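Local coordinates for protein endoglucanase A (Clostridium cellulolyticum, PDB 1EDG) that is an endo-(1,4)-beta-glucanase of glycoside hydrolase family 5, cleaving internal beta-1,4-glucosidic bonds of cellulose, at residues A[23-26]-A[27-31]; A[63-66]-A[67-70]; A[172-176]-A[177-181]; A[189-192]-A[193-197]; A[323-326]-A[327-331]. All coordinates share one frame; numbering follows the deposited sequence.

In the fold
All five contacts decorate one closed eight-stranded beta/alpha barrel. Interaction 1 lies on the N-terminal helix across the end where the strands begin, whereas interaction 3 occupies the loop after strand 163-166, at the end where family 5 enzymes hold their active site; their centres are about 32 Å apart, on opposite sides of the chain's centre. Interactions 2, 4 and 5 belong to helices outside the strands. Interaction 4 adjoins interaction 3, with centres about 12 Å apart: L173 CG packs 3.7 Å from S192 OG, and N178 rests on V189. Interaction 5 comes nearest to interaction 1, centres about 15 Å apart, without touching it. Interactions 2 and 4 are about 39 Å apart, centre to centre.

Interaction 1: residues A[23-26]-A[27-31]; sequences MNFV and KGLRL
F25 and L29, one helical turn apart, lie at a slant to each other, so that one branch of the leucine, CD2, lies over a face of the phenyl ring. The approach is to the outer part of the ring, with L29 CD2 4.1 Å from F25 CE2. CG of F25 stands trans to the backbone nitrogen (chi1 176°), which leans the ring along the helix in the direction of L29. On another flank N24 and K27 run side by side and point the same way. Their polar ends are joined through water 1, which donates to N24 OD1 at 2.6 Å and accepts from K27 NZ at 3.1 Å, while N24 ND2 is held by N19. Helix 21-29 precedes the first barrel strand and spans the N-terminal end of the beta/alpha barrel: F25 and L29 both reach I164 of strand 163-166, V26 and L29 meet L336 of strand 336-339, and the F25 ring stacks with Y218. Along the backbone, K27 N bonds to M23 O and G28 N to N24 O, each at 3.2 Å. The L29 amide is shared between V26 O, at 3.0 Å, and a weak, longer bond to F25 O. R30 breaks the helical run with positive phi (64°), its NE bonding to F376 O.

Interaction 2: residues A[63-66]-A[67-70]; sequences TKQM and IDAI
The carboxylate of D68 is gripped by the ammonium of K64 one turn earlier: K64 NZ donates at 3.0 Å in a salt bridge to D68 OD1, which accepts on its syn lone pair. OD1 also accepts from N113 ND2, and water 2 donates to D68 OD2 at 3.0 Å while making a weak bond to K64 NZ. The amide of Q65 is turned steeply, 75° from the carboxylate plane, and its side chain passes that of D68 at about a right angle, with OE1 3.9 Å from D68 CB. K64 reaches forward along the helix. With CG trans to the backbone nitrogen (chi1 175°), K64 CG lies 3.9 Å from D68 OD1; bends at chi2 and chi4 then curl NZ round to that oxygen. M66 instead runs extended beyond CG toward the start of the helix, where the amide of T63, the N-cap residue, makes a weak bond to SD at 3.6 Å. Backbone bonds from D68 N, A69 N and I70 N to K64 O, Q65 O and M66 O complete the turn. Helix 64-73 connects the first two barrel strands, 32-34 and 77-80; K64 and I67 pack on Y109 of helix 97-111, while M66, A69 and I70 meet F355 of strand 355-356.

Interaction 3: residues A[172-176]-A[177-181]; sequences RLVGH and ANEWW
Two consecutive beta turns share H176, a type II turn from L173 to H176 and a type I turn from H176 to E179, and they bring R172 and E179 together. The turns are closed by H176 N to L173 O and E179 N to H176 O; positive phi at G175 (94°) suits the type II turn. The extended side chain of E179 reaches back along the loop. Its OE1 is met from above the carboxylate plane by G175 N at 3.0 Å, a nearly straight bond. R172 NE donates at 3.0 Å to E179 OE2, which accepts on its anti lone pair in a salt bridge, guanidinium and carboxylate being only 25° from coplanar. Water 3 spans R172 NH2 and OE2; water 4 spans H176 O and OE1. The indole of W180 lies over one face of the guanidinium, planes 26° apart, with V174 CG2 toward the opposite face. R172 CD makes a CH-pi contact 4.1 Å from the centroid of the W180 six-membered ring. R172 NH1 donates to the carbonyl of E170. The loop follows the C-terminal end of the fourth barrel strand, where family 5 enzymes carry the acid/base glutamate; E170, just ahead of this contact, is probably that residue.

Interaction 4: residues A[189-192]-A[193-197]; sequences VVDS and INCIN
D191 turns its carboxylate along the helix toward C195 because CG is trans to the backbone nitrogen (chi1 171°), whereas C195 SG is swung beside its own nitrogen (chi1 -75°) and so leans back. The two ends come alongside at van der Waals range, D191 OD1 lying 4.1 Å from C195 SG. A further link leaves the same oxygen: water 5 donates to D191 OD1 at 2.8 Å and accepts a weak bond from N194 ND2, while S135 OG supplies a hydrogen bond within the protein. N194 lies side by side with V190, both pointing the same way, and its ND2 is 4.0 Å from V190 CG1. These residues belong to helix 187-209, which joins the fourth and fifth strands of the beta/alpha barrel, 163-166 and 219-222. Its regular winding is carried by four bonds from the amides of I193, N194, C195 and I196 to the carbonyls of V189, V190, D191 and S192. The I193 and I196 side chains fold back over the preceding turn, with I196 CG1 only 3.2 Å from S192 O and I193 CG1 3.3 Å from V189 O. The hydroxyl of S192 is buried and paired with the carbonyl of P133, and I196 CD1 rests 4.2 Å from S192 OG. I193 packs against L184 and Y235, and the S192 side chain touches Y224.

Interaction 5: residues A[323-326]-A[327-331]; sequences MSYY and VAQAK
The aromatic contact belongs to Y325 and Q329. Q329 CG sits over one face of the tyrosine ring, 3.8 Å from the centroid and 14° off the ring normal, a clear CH-pi contact. Beyond it the bend of the glutamine at chi2 (-67°) carries the amide over the same face toward the phenol end, Q329 NE2 lying 3.4 Å from both Y325 CE1 and Y325 CZ; the amide and ring planes stay 53° apart, so the two groups are not stacked flat. The Y325 ring also meets that of W274, at a marked tilt.

Backbone bonds follow the regular alpha pattern: the amides of V327, A328, Q329 and A330 donate to the carbonyls of M323, S324, Y325 and Y326. This is helix 316-332, the crossover of the beta-alpha-beta unit that joins barrel strands 303-308 and 336-339. Among the apolar groups, V327 CG2 leans back to 3.3 Å from M323 O, and A328 CB lies equally close to S324 O. M323 and V327 both pack on M371 of helix 365-374, and Y326 touches I305 and C308 of strand 303-308.

Two buried hydroxyls have their own partners, Y326 OH the carbonyl of A255 and S324 OG that of V320, one turn back in the same helix.

Interaction 1: residues A[23-26]-A[27-31]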
loop_
_atom_site.group_PDB
_atom_site.type_symbol
_atom_site.label_atom_id
_atom_site.label_comp_id
_atom_site.label_asym_id
_atom_site.label_seq_id
_atom_site.Cartn_x
_atom_site.Cartn_y
_atom_site.Cartn_z
ATOM N N MET A 23 16.314 6.867 -3.250
ATOM C CA MET A 23 15.942 7.373 -1.928
ATOM C C MET A 23 15.367 8.788 -2.015
ATOM O O MET A 23 14.470 9.139 -1.252
ATOM C CB MET A 23 17.136 7.329 -0.967
ATOM C CG MET A 23 17.774 5.945 -0.819
ATOM S SD MET A 23 16.567 4.639 -0.429
ATOM C CE MET A 23 16.062 5.097 1.214
ATOM N N ASN A 24 15.877 9.594 -2.944
ATOM C CA ASN A 24 15.383 10.960 -3.123
ATOM C C ASN A 24 13.979 10.945 -3.732
ATOM O O ASN A 24 13.141 11.798 -3.416
ATOM C CB ASN A 24 16.341 11.787 -3.990
ATOM C CG ASN A 24 17.571 12.256 -3.216
ATOM O OD1 ASN A 24 17.471 12.683 -2.068
ATOM N ND2 ASN A 24 18.733 12.152 -3.834
ATOM N N PHE A 25 13.713 9.957 -4.584
ATOM C CA PHE A 25 12.397 9.823 -5.209
ATOM C C PHE A 25 11.359 9.583 -4.103
ATOM O O PHE A 25 10.323 10.255 -4.045
ATOM C CB PHE A 25 12.400 8.661 -6.204
ATOM C CG PHE A 25 11.061 8.392 -6.832
ATOM C CD1 PHE A 25 10.595 9.186 -7.873
ATOM C CD2 PHE A 25 10.268 7.334 -6.389
ATOM C CE1 PHE A 25 9.352 8.927 -8.472
ATOM C CE2 PHE A 25 9.030 7.066 -6.975
ATOM C CZ PHE A 25 8.573 7.862 -8.016
ATOM N N VAL A 26 11.662 8.650 -3.203
ATOM C CA VAL A 26 10.770 8.328 -2.089
ATOM C C VAL A 26 10.513 9.543 -1.175
ATOM O O VAL A 26 9.380 9.771 -0.738
ATOM C CB VAL A 26 11.305 7.100 -1.290
ATOM C CG1 VAL A 26 10.578 6.940 0.032
ATOM C CG2 VAL A 26 11.125 5.845 -2.122
ATOM N N LYS A 27 11.554 10.324 -0.894
ATOM C CA LYS A 27 11.385 11.509 -0.067
ATOM C C LYS A 27 10.358 12.443 -0.706
ATOM O O LYS A 27 9.546 13.037 -0.005
ATOM C CB LYS A 27 12.715 12.243 0.098
ATOM C CG LYS A 27 13.728 11.483 0.913
ATOM C CD LYS A 27 15.083 12.180 0.892
ATOM C CE LYS A 27 15.019 13.561 1.517
ATOM N NZ LYS A 27 16.373 14.181 1.528
ATOM N N GLY A 28 10.387 12.545 -2.034
ATOM C CA GLY A 28 9.463 13.403 -2.754
ATOM C C GLY A 28 8.007 12.989 -2.623
ATOM O O GLY A 28 7.108 13.832 -2.718
ATOM N N LEU A 29 7.761 11.702 -2.396
ATOM C CA LEU A 29 6.391 11.205 -2.236
ATOM C C LEU A 29 5.785 11.765 -0.946
ATOM O O LEU A 29 4.559 11.873 -0.810
ATOM C CB LEU A 29 6.363 9.671 -2.213
ATOM C CG LEU A 29 7.006 8.895 -3.375
ATOM C CD1 LEU A 29 6.584 7.441 -3.298
ATOM C CD2 LEU A 29 6.601 9.452 -4.704
ATOM N N ARG A 30 6.673 12.080 -0.001
ATOM C CA ARG A 30 6.367 12.681 1.300
ATOM C C ARG A 30 5.520 11.921 2.327
ATOM O O ARG A 30 5.996 11.620 3.429
ATOM C CB ARG A 30 5.832 14.107 1.118
ATOM C CG ARG A 30 5.905 14.916 2.401
ATOM C CD ARG A 30 5.457 16.347 2.210
ATOM N NE ARG A 30 5.660 17.125 3.432
ATOM C CZ ARG A 30 4.741 17.910 3.988
ATOM N NH1 ARG A 30 3.538 18.030 3.439
ATOM N NH2 ARG A 30 5.031 18.585 5.092
ATOM N N LEU A 31 4.260 11.664 1.985
ATOM C CA LEU A 31 3.318 10.956 2.856
ATOM C C LEU A 31 2.166 10.558 1.938
ATOM O O LEU A 31 1.764 11.345 1.082
ATOM C CB LEU A 31 2.804 11.891 3.963
ATOM C CG LEU A 31 1.810 11.318 4.977
ATOM C CD1 LEU A 31 2.476 10.251 5.827
ATOM C CD2 LEU A 31 1.276 12.436 5.862
HETATM O O HOH W 1 18.848 13.015 0.128
#

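Interaction 2: residues A[63-66]-A[67-70]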
loop_
_atom_site.group_PDB
_atom_site.type_symbol
_atom_site.label_atom_id
_atom_site.label_comp_id
_atom_site.label_asym_id
_atom_site.label_seq_id
_atom_site.Cartn_x
_atom_site.Cartn_y
_atom_site.Cartn_z
ATOM N N THR A 63 -14.725 11.942 -6.050
ATOM C CA THR A 63 -14.767 13.194 -6.804
ATOM C C THR A 63 -13.426 13.925 -6.723
ATOM O O THR A 63 -12.605 13.633 -5.853
ATOM C CB THR A 63 -15.871 14.123 -6.263
ATOM O OG1 THR A 63 -15.592 14.455 -4.894
ATOM C CG2 THR A 63 -17.229 13.435 -6.343
ATOM N N LYS A 64 -13.205 14.872 -7.626
ATOM C CA LYS A 64 -11.967 15.654 -7.648
ATOM C C LYS A 64 -11.798 16.447 -6.346
ATOM O O LYS A 64 -10.690 16.534 -5.803
ATOM C CB LYS A 64 -11.977 16.604 -8.851
ATOM C CG LYS A 64 -10.805 17.584 -8.963
ATOM C CD LYS A 64 -9.555 16.940 -9.515
ATOM C CE LYS A 64 -8.676 17.955 -10.246
ATOM N NZ LYS A 64 -8.205 19.070 -9.378
ATOM N N GLN A 65 -12.895 17.012 -5.842
ATOM C CA GLN A 65 -12.861 17.794 -4.603
ATOM C C GLN A 65 -12.263 16.999 -3.441
ATOM O O GLN A 65 -11.508 17.547 -2.639
ATOM C CB GLN A 65 -14.263 18.321 -4.252
ATOM C CG GLN A 65 -14.499 18.690 -2.765
ATOM C CD GLN A 65 -13.786 19.968 -2.277
ATOM O OE1 GLN A 65 -12.592 20.186 -2.526
ATOM N NE2 GLN A 65 -14.519 20.794 -1.532
ATOM N N MET A 66 -12.576 15.708 -3.368
ATOM C CA MET A 66 -12.047 14.855 -2.310
ATOM C C MET A 66 -10.521 14.833 -2.363
ATOM O O MET A 66 -9.853 15.017 -1.340
ATOM C CB MET A 66 -12.573 13.425 -2.454
ATOM C CG MET A 66 -14.034 13.243 -2.098
ATOM S SD MET A 66 -14.578 11.556 -2.441
ATOM C CE MET A 66 -16.358 11.788 -2.468
ATOM N N ILE A 67 -9.984 14.617 -3.564
ATOM C CA ILE A 67 -8.542 14.557 -3.792
ATOM C C ILE A 67 -7.896 15.924 -3.520
ATOM O O ILE A 67 -6.796 15.998 -2.960
ATOM C CB ILE A 67 -8.211 14.063 -5.242
ATOM C CG1 ILE A 67 -8.860 12.695 -5.502
ATOM C CG2 ILE A 67 -6.702 13.957 -5.453
ATOM C CD1 ILE A 67 -8.521 11.632 -4.467
ATOM N N ASP A 68 -8.586 17.003 -3.895
ATOM C CA ASP A 68 -8.073 18.352 -3.654
ATOM C C ASP A 68 -7.836 18.537 -2.152
ATOM O O ASP A 68 -6.815 19.094 -1.736
ATOM C CB ASP A 68 -9.077 19.417 -4.118
ATOM C CG ASP A 68 -9.204 19.510 -5.628
ATOM O OD1 ASP A 68 -8.327 19.006 -6.367
ATOM O OD2 ASP A 68 -10.201 20.116 -6.079
ATOM N N ALA A 69 -8.786 18.070 -1.346
ATOM C CA ALA A 69 -8.702 18.183 0.103
ATOM C C ALA A 69 -7.525 17.397 0.685
ATOM O O ALA A 69 -6.830 17.872 1.594
ATOM C CB ALA A 69 -10.000 17.732 0.731
ATOM N N ILE A 70 -7.308 16.193 0.164
ATOM C CA ILE A 70 -6.215 15.335 0.617
ATOM C C ILE A 70 -4.877 16.039 0.386
ATOM O O ILE A 70 -4.030 16.095 1.285
ATOM C CB ILE A 70 -6.231 13.973 -0.137
ATOM C CG1 ILE A 70 -7.531 13.216 0.163
ATOM C CG2 ILE A 70 -5.003 13.140 0.215
ATOM C CD1 ILE A 70 -7.761 12.958 1.626
HETATM O O HOH W 2 -11.023 20.826 -8.913
#

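Interaction 3: residues A[172-176]-A[177-181]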
loop_
_atom_site.group_PDB
_atom_site.type_symbol
_atom_site.label_atom_id
_atom_site.label_comp_id
_atom_site.label_asym_id
_atom_site.label_seq_id
_atom_site.Cartn_x
_atom_site.Cartn_y
_atom_site.Cartn_z
ATOM N N ARG A 172 -0.615 -14.427 -1.090
ATOM C CA ARG A 172 -0.525 -15.370 0.014
ATOM C C ARG A 172 -1.350 -16.617 -0.287
ATOM O O ARG A 172 -2.078 -16.661 -1.279
ATOM C CB ARG A 172 -1.094 -14.694 1.269
ATOM C CG ARG A 172 -2.588 -14.366 1.146
ATOM C CD ARG A 172 -3.057 -13.379 2.201
ATOM N NE ARG A 172 -4.506 -13.184 2.170
ATOM C CZ ARG A 172 -5.158 -12.423 1.292
ATOM N NH1 ARG A 172 -4.501 -11.761 0.351
ATOM N NH2 ARG A 172 -6.478 -12.320 1.358
ATOM N N LEU A 173 -1.257 -17.609 0.595
ATOM C CA LEU A 173 -2.020 -18.845 0.444
ATOM C C LEU A 173 -3.365 -18.696 1.154
ATOM O O LEU A 173 -3.507 -19.069 2.318
ATOM C CB LEU A 173 -1.240 -20.033 1.021
ATOM C CG LEU A 173 0.068 -20.388 0.308
ATOM C CD1 LEU A 173 0.808 -21.459 1.091
ATOM C CD2 LEU A 173 -0.217 -20.847 -1.119
ATOM N N VAL A 174 -4.345 -18.130 0.455
ATOM C CA VAL A 174 -5.675 -17.924 1.027
ATOM C C VAL A 174 -6.258 -19.262 1.473
ATOM O O VAL A 174 -6.223 -20.244 0.730
ATOM C CB VAL A 174 -6.639 -17.263 0.012
ATOM C CG1 VAL A 174 -7.987 -17.013 0.657
ATOM C CG2 VAL A 174 -6.057 -15.953 -0.497
ATOM N N GLY A 175 -6.759 -19.307 2.700
ATOM C CA GLY A 175 -7.338 -20.532 3.215
ATOM C C GLY A 175 -6.355 -21.380 3.999
ATOM O O GLY A 175 -6.759 -22.130 4.889
ATOM N N HIS A 176 -5.067 -21.250 3.688
ATOM C CA HIS A 176 -4.019 -22.014 4.364
ATOM C C HIS A 176 -3.856 -21.554 5.813
ATOM O O HIS A 176 -4.228 -20.431 6.169
ATOM C CB HIS A 176 -2.693 -21.855 3.607
ATOM C CG HIS A 176 -1.612 -22.800 4.044
ATOM N ND1 HIS A 176 -1.497 -24.081 3.549
ATOM C CD2 HIS A 176 -0.572 -22.636 4.897
ATOM C CE1 HIS A 176 -0.434 -24.665 4.075
ATOM N NE2 HIS A 176 0.144 -23.807 4.898
ATOM N N ALA A 177 -3.301 -22.432 6.645
ATOM C CA ALA A 177 -3.069 -22.123 8.053
ATOM C C ALA A 177 -2.086 -20.968 8.221
ATOM O O ALA A 177 -2.175 -20.202 9.178
ATOM C CB ALA A 177 -2.554 -23.355 8.777
ATOM N N ASN A 178 -1.145 -20.857 7.290
ATOM C CA ASN A 178 -0.135 -19.803 7.316
ATOM C C ASN A 178 -0.450 -18.719 6.293
ATOM O O ASN A 178 0.447 -18.172 5.658
ATOM C CB ASN A 178 1.251 -20.383 7.032
ATOM C CG ASN A 178 1.645 -21.457 8.022
ATOM O OD1 ASN A 178 1.900 -22.602 7.641
ATOM N ND2 ASN A 178 1.673 -21.103 9.300
ATOM N N GLU A 179 -1.729 -18.417 6.129
ATOM C CA GLU A 179 -2.149 -17.392 5.182
ATOM C C GLU A 179 -1.627 -16.001 5.557
ATOM O O GLU A 179 -1.217 -15.233 4.685
ATOM C CB GLU A 179 -3.680 -17.347 5.094
ATOM C CG GLU A 179 -4.220 -16.264 4.165
ATOM C CD GLU A 179 -5.740 -16.127 4.192
ATOM O OE1 GLU A 179 -6.433 -17.040 4.690
ATOM O OE2 GLU A 179 -6.248 -15.096 3.704
ATOM N N TRP A 180 -1.603 -15.704 6.852
ATOM C CA TRP A 180 -1.195 -14.385 7.316
ATOM C C TRP A 180 0.226 -14.185 7.829
ATOM O O TRP A 180 0.554 -13.109 8.337
ATOM C CB TRP A 180 -2.220 -13.868 8.328
ATOM C CG TRP A 180 -3.596 -13.800 7.740
ATOM C CD1 TRP A 180 -4.649 -14.625 8.014
ATOM C CD2 TRP A 180 -4.052 -12.891 6.727
ATOM N NE1 TRP A 180 -5.728 -14.292 7.231
ATOM C CE2 TRP A 180 -5.390 -13.231 6.433
ATOM C CE3 TRP A 180 -3.457 -11.826 6.039
ATOM C CZ2 TRP A 180 -6.146 -12.543 5.478
ATOM C CZ3 TRP A 180 -4.211 -11.141 5.089
ATOM C CH2 TRP A 180 -5.541 -11.505 4.819
ATOM N N TRP A 181 1.085 -15.182 7.659
ATOM C CA TRP A 181 2.465 -15.057 8.114
ATOM C C TRP A 181 3.348 -16.115 7.478
ATOM O O TRP A 181 2.989 -17.292 7.442
ATOM C CB TRP A 181 2.545 -15.151 9.641
ATOM C CG TRP A 181 2.057 -16.454 10.209
ATOM C CD1 TRP A 181 0.796 -16.979 10.109
ATOM C CD2 TRP A 181 2.816 -17.382 10.990
ATOM N NE1 TRP A 181 0.727 -18.174 10.782
ATOM C CE2 TRP A 181 1.953 -18.446 11.332
ATOM C CE3 TRP A 181 4.145 -17.418 11.435
ATOM C CZ2 TRP A 181 2.373 -19.535 12.102
ATOM C CZ3 TRP A 181 4.564 -18.499 12.199
ATOM C CH2 TRP A 181 3.678 -19.544 12.524
HETATM O O HOH W 3 -8.620 -13.703 3.075
HETATM O O HOH W 4 -6.693 -18.937 6.649
#

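Interaction 4: residues A[189-192]-A[193-197]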
loop_
_atom_site.group_PDB
_atom_site.type_symbol
_atom_site.label_atom_id
_atom_site.label_comp_id
_atom_site.label_asym_id
_atom_site.label_seq_id
_atom_site.Cartn_x
_atom_site.Cartn_y
_atom_site.Cartn_z
ATOM N N VAL A 189 4.555 -22.756 2.279
ATOM C CA VAL A 189 4.902 -21.338 2.214
ATOM C C VAL A 189 6.177 -21.088 1.415
ATOM O O VAL A 189 6.258 -20.107 0.679
ATOM C CB VAL A 189 5.009 -20.654 3.609
ATOM C CG1 VAL A 189 3.829 -21.023 4.486
ATOM C CG2 VAL A 189 6.311 -20.978 4.264
ATOM N N VAL A 190 7.163 -21.976 1.534
ATOM C CA VAL A 190 8.409 -21.806 0.786
ATOM C C VAL A 190 8.122 -21.893 -0.709
ATOM O O VAL A 190 8.669 -21.125 -1.497
ATOM C CB VAL A 190 9.490 -22.835 1.208
ATOM C CG1 VAL A 190 10.720 -22.710 0.316
ATOM C CG2 VAL A 190 9.881 -22.603 2.666
ATOM N N ASP A 191 7.240 -22.811 -1.091
ATOM C CA ASP A 191 6.850 -22.951 -2.489
ATOM C C ASP A 191 6.181 -21.638 -2.926
ATOM O O ASP A 191 6.480 -21.100 -3.994
ATOM C CB ASP A 191 5.866 -24.119 -2.650
ATOM C CG ASP A 191 5.253 -24.184 -4.039
ATOM O OD1 ASP A 191 6.002 -24.368 -5.019
ATOM O OD2 ASP A 191 4.017 -24.048 -4.154
ATOM N N SER A 192 5.308 -21.115 -2.069
ATOM C CA SER A 192 4.590 -19.865 -2.336
ATOM C C SER A 192 5.563 -18.691 -2.537
ATOM O O SER A 192 5.441 -17.932 -3.500
ATOM C CB SER A 192 3.614 -19.575 -1.189
ATOM O OG SER A 192 2.671 -18.580 -1.546
ATOM N N ILE A 193 6.558 -18.581 -1.659
ATOM C CA ILE A 193 7.565 -17.524 -1.737
ATOM C C ILE A 193 8.295 -17.572 -3.077
ATOM O O ILE A 193 8.538 -16.536 -3.706
ATOM C CB ILE A 193 8.577 -17.653 -0.572
ATOM C CG1 ILE A 193 7.901 -17.265 0.748
ATOM C CG2 ILE A 193 9.828 -16.806 -0.832
ATOM C CD1 ILE A 193 8.756 -17.504 1.984
ATOM N N ASN A 194 8.634 -18.778 -3.524
ATOM C CA ASN A 194 9.319 -18.945 -4.804
ATOM C C ASN A 194 8.391 -18.527 -5.942
ATOM O O ASN A 194 8.809 -17.841 -6.877
ATOM C CB ASN A 194 9.793 -20.391 -4.980
ATOM C CG ASN A 194 10.827 -20.797 -3.937
ATOM O OD1 ASN A 194 11.590 -19.961 -3.436
ATOM N ND2 ASN A 194 10.856 -22.083 -3.601
ATOM N N CYS A 195 7.117 -18.905 -5.839
ATOM C CA CYS A 195 6.129 -18.542 -6.849
ATOM C C CYS A 195 5.961 -17.021 -6.906
ATOM O O CYS A 195 5.801 -16.449 -7.984
ATOM C CB CYS A 195 4.783 -19.205 -6.547
ATOM S SG CYS A 195 4.713 -20.980 -6.925
ATOM N N ILE A 196 5.994 -16.375 -5.741
ATOM C CA ILE A 196 5.859 -14.922 -5.665
ATOM C C ILE A 196 7.070 -14.264 -6.333
ATOM O O ILE A 196 6.925 -13.278 -7.061
ATOM C CB ILE A 196 5.674 -14.455 -4.198
ATOM C CG1 ILE A 196 4.301 -14.920 -3.686
ATOM C CG2 ILE A 196 5.831 -12.934 -4.086
ATOM C CD1 ILE A 196 4.080 -14.722 -2.204
ATOM N N ASN A 197 8.257 -14.840 -6.144
ATOM C CA ASN A 197 9.464 -14.311 -6.779
ATOM C C ASN A 197 9.284 -14.362 -8.302
ATOM O O ASN A 197 9.612 -13.403 -9.011
ATOM C CB ASN A 197 10.712 -15.122 -6.376
ATOM C CG ASN A 197 11.177 -14.831 -4.955
ATOM O OD1 ASN A 197 10.933 -13.751 -4.413
ATOM N ND2 ASN A 197 11.871 -15.792 -4.353
HETATM O O HOH W 5 8.689 -23.707 -5.576
#

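Interaction 5: residues A[323-326]-A[327-331]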
loop_
_atom_site.group_PDB
_atom_site.type_symbol
_atom_site.label_atom_id
_atom_site.label_comp_id
_atom_site.label_asym_id
_atom_site.label_seq_id
_atom_site.Cartn_x
_atom_site.Cartn_y
_atom_site.Cartn_z
ATOM N N MET A 323 0.589 7.110 15.888
ATOM C CA MET A 323 0.845 7.462 14.491
ATOM C C MET A 323 2.016 8.433 14.320
ATOM O O MET A 323 2.793 8.314 13.365
ATOM C CB MET A 323 -0.413 7.999 13.799
ATOM C CG MET A 323 -1.504 6.941 13.557
ATOM S SD MET A 323 -0.897 5.408 12.748
ATOM C CE MET A 323 -0.322 6.028 11.159
ATOM N N SER A 324 2.147 9.386 15.244
ATOM C CA SER A 324 3.250 10.361 15.193
ATOM C C SER A 324 4.604 9.660 15.328
ATOM O O SER A 324 5.528 9.916 14.546
ATOM C CB SER A 324 3.103 11.424 16.299
ATOM O OG SER A 324 1.993 12.270 16.051
ATOM N N TYR A 325 4.697 8.776 16.317
ATOM C CA TYR A 325 5.912 8.009 16.585
ATOM C C TYR A 325 6.242 7.081 15.403
ATOM O O TYR A 325 7.396 6.987 14.974
ATOM C CB TYR A 325 5.715 7.194 17.864
ATOM C CG TYR A 325 6.918 6.383 18.301
ATOM C CD1 TYR A 325 7.919 6.951 19.087
ATOM C CD2 TYR A 325 7.025 5.030 17.971
ATOM C CE1 TYR A 325 8.995 6.194 19.537
ATOM C CE2 TYR A 325 8.098 4.261 18.416
ATOM C CZ TYR A 325 9.078 4.848 19.200
ATOM O OH TYR A 325 10.126 4.079 19.649
ATOM N N TYR A 326 5.218 6.405 14.887
ATOM C CA TYR A 326 5.360 5.491 13.756
ATOM C C TYR A 326 5.969 6.220 12.548
ATOM O O TYR A 326 6.974 5.781 11.981
ATOM C CB TYR A 326 3.976 4.902 13.400
ATOM C CG TYR A 326 3.983 3.754 12.406
ATOM C CD1 TYR A 326 4.238 3.978 11.050
ATOM C CD2 TYR A 326 3.709 2.446 12.821
ATOM C CE1 TYR A 326 4.219 2.929 10.128
ATOM C CE2 TYR A 326 3.684 1.387 11.904
ATOM C CZ TYR A 326 3.939 1.639 10.559
ATOM O OH TYR A 326 3.897 0.614 9.643
ATOM N N VAL A 327 5.377 7.349 12.171
ATOM C CA VAL A 327 5.865 8.114 11.025
ATOM C C VAL A 327 7.274 8.683 11.253
ATOM O O VAL A 327 8.115 8.628 10.359
ATOM C CB VAL A 327 4.878 9.253 10.641
ATOM C CG1 VAL A 327 5.465 10.109 9.528
ATOM C CG2 VAL A 327 3.536 8.650 10.190
ATOM N N ALA A 328 7.526 9.209 12.450
ATOM C CA ALA A 328 8.838 9.768 12.783
ATOM C C ALA A 328 9.934 8.703 12.701
ATOM O O ALA A 328 11.003 8.949 12.144
ATOM C CB ALA A 328 8.812 10.394 14.172
ATOM N N GLN A 329 9.669 7.521 13.251
ATOM C CA GLN A 329 10.640 6.429 13.228
ATOM C C GLN A 329 10.902 5.948 11.798
ATOM O O GLN A 329 12.032 5.611 11.444
ATOM C CB GLN A 329 10.168 5.269 14.111
ATOM C CG GLN A 329 10.145 5.586 15.609
ATOM C CD GLN A 329 11.533 5.794 16.210
ATOM O OE1 GLN A 329 12.550 5.444 15.611
ATOM N NE2 GLN A 329 11.575 6.366 17.403
ATOM N N ALA A 330 9.862 5.931 10.971
ATOM C CA ALA A 330 10.023 5.513 9.578
ATOM C C ALA A 330 10.856 6.551 8.812
ATOM O O ALA A 330 11.777 6.199 8.065
ATOM C CB ALA A 330 8.653 5.317 8.905
ATOM N N LYS A 331 10.556 7.832 9.024
ATOM C CA LYS A 331 11.266 8.918 8.352
ATOM C C LYS A 331 12.765 8.887 8.672
ATOM O O LYS A 331 13.604 9.100 7.787
ATOM C CB LYS A 331 10.638 10.268 8.736
ATOM C CG LYS A 331 11.176 11.483 7.994
ATOM C CD LYS A 331 12.330 12.103 8.748
ATOM C CE LYS A 331 12.841 13.362 8.086
ATOM N NZ LYS A 331 14.078 13.827 8.785
#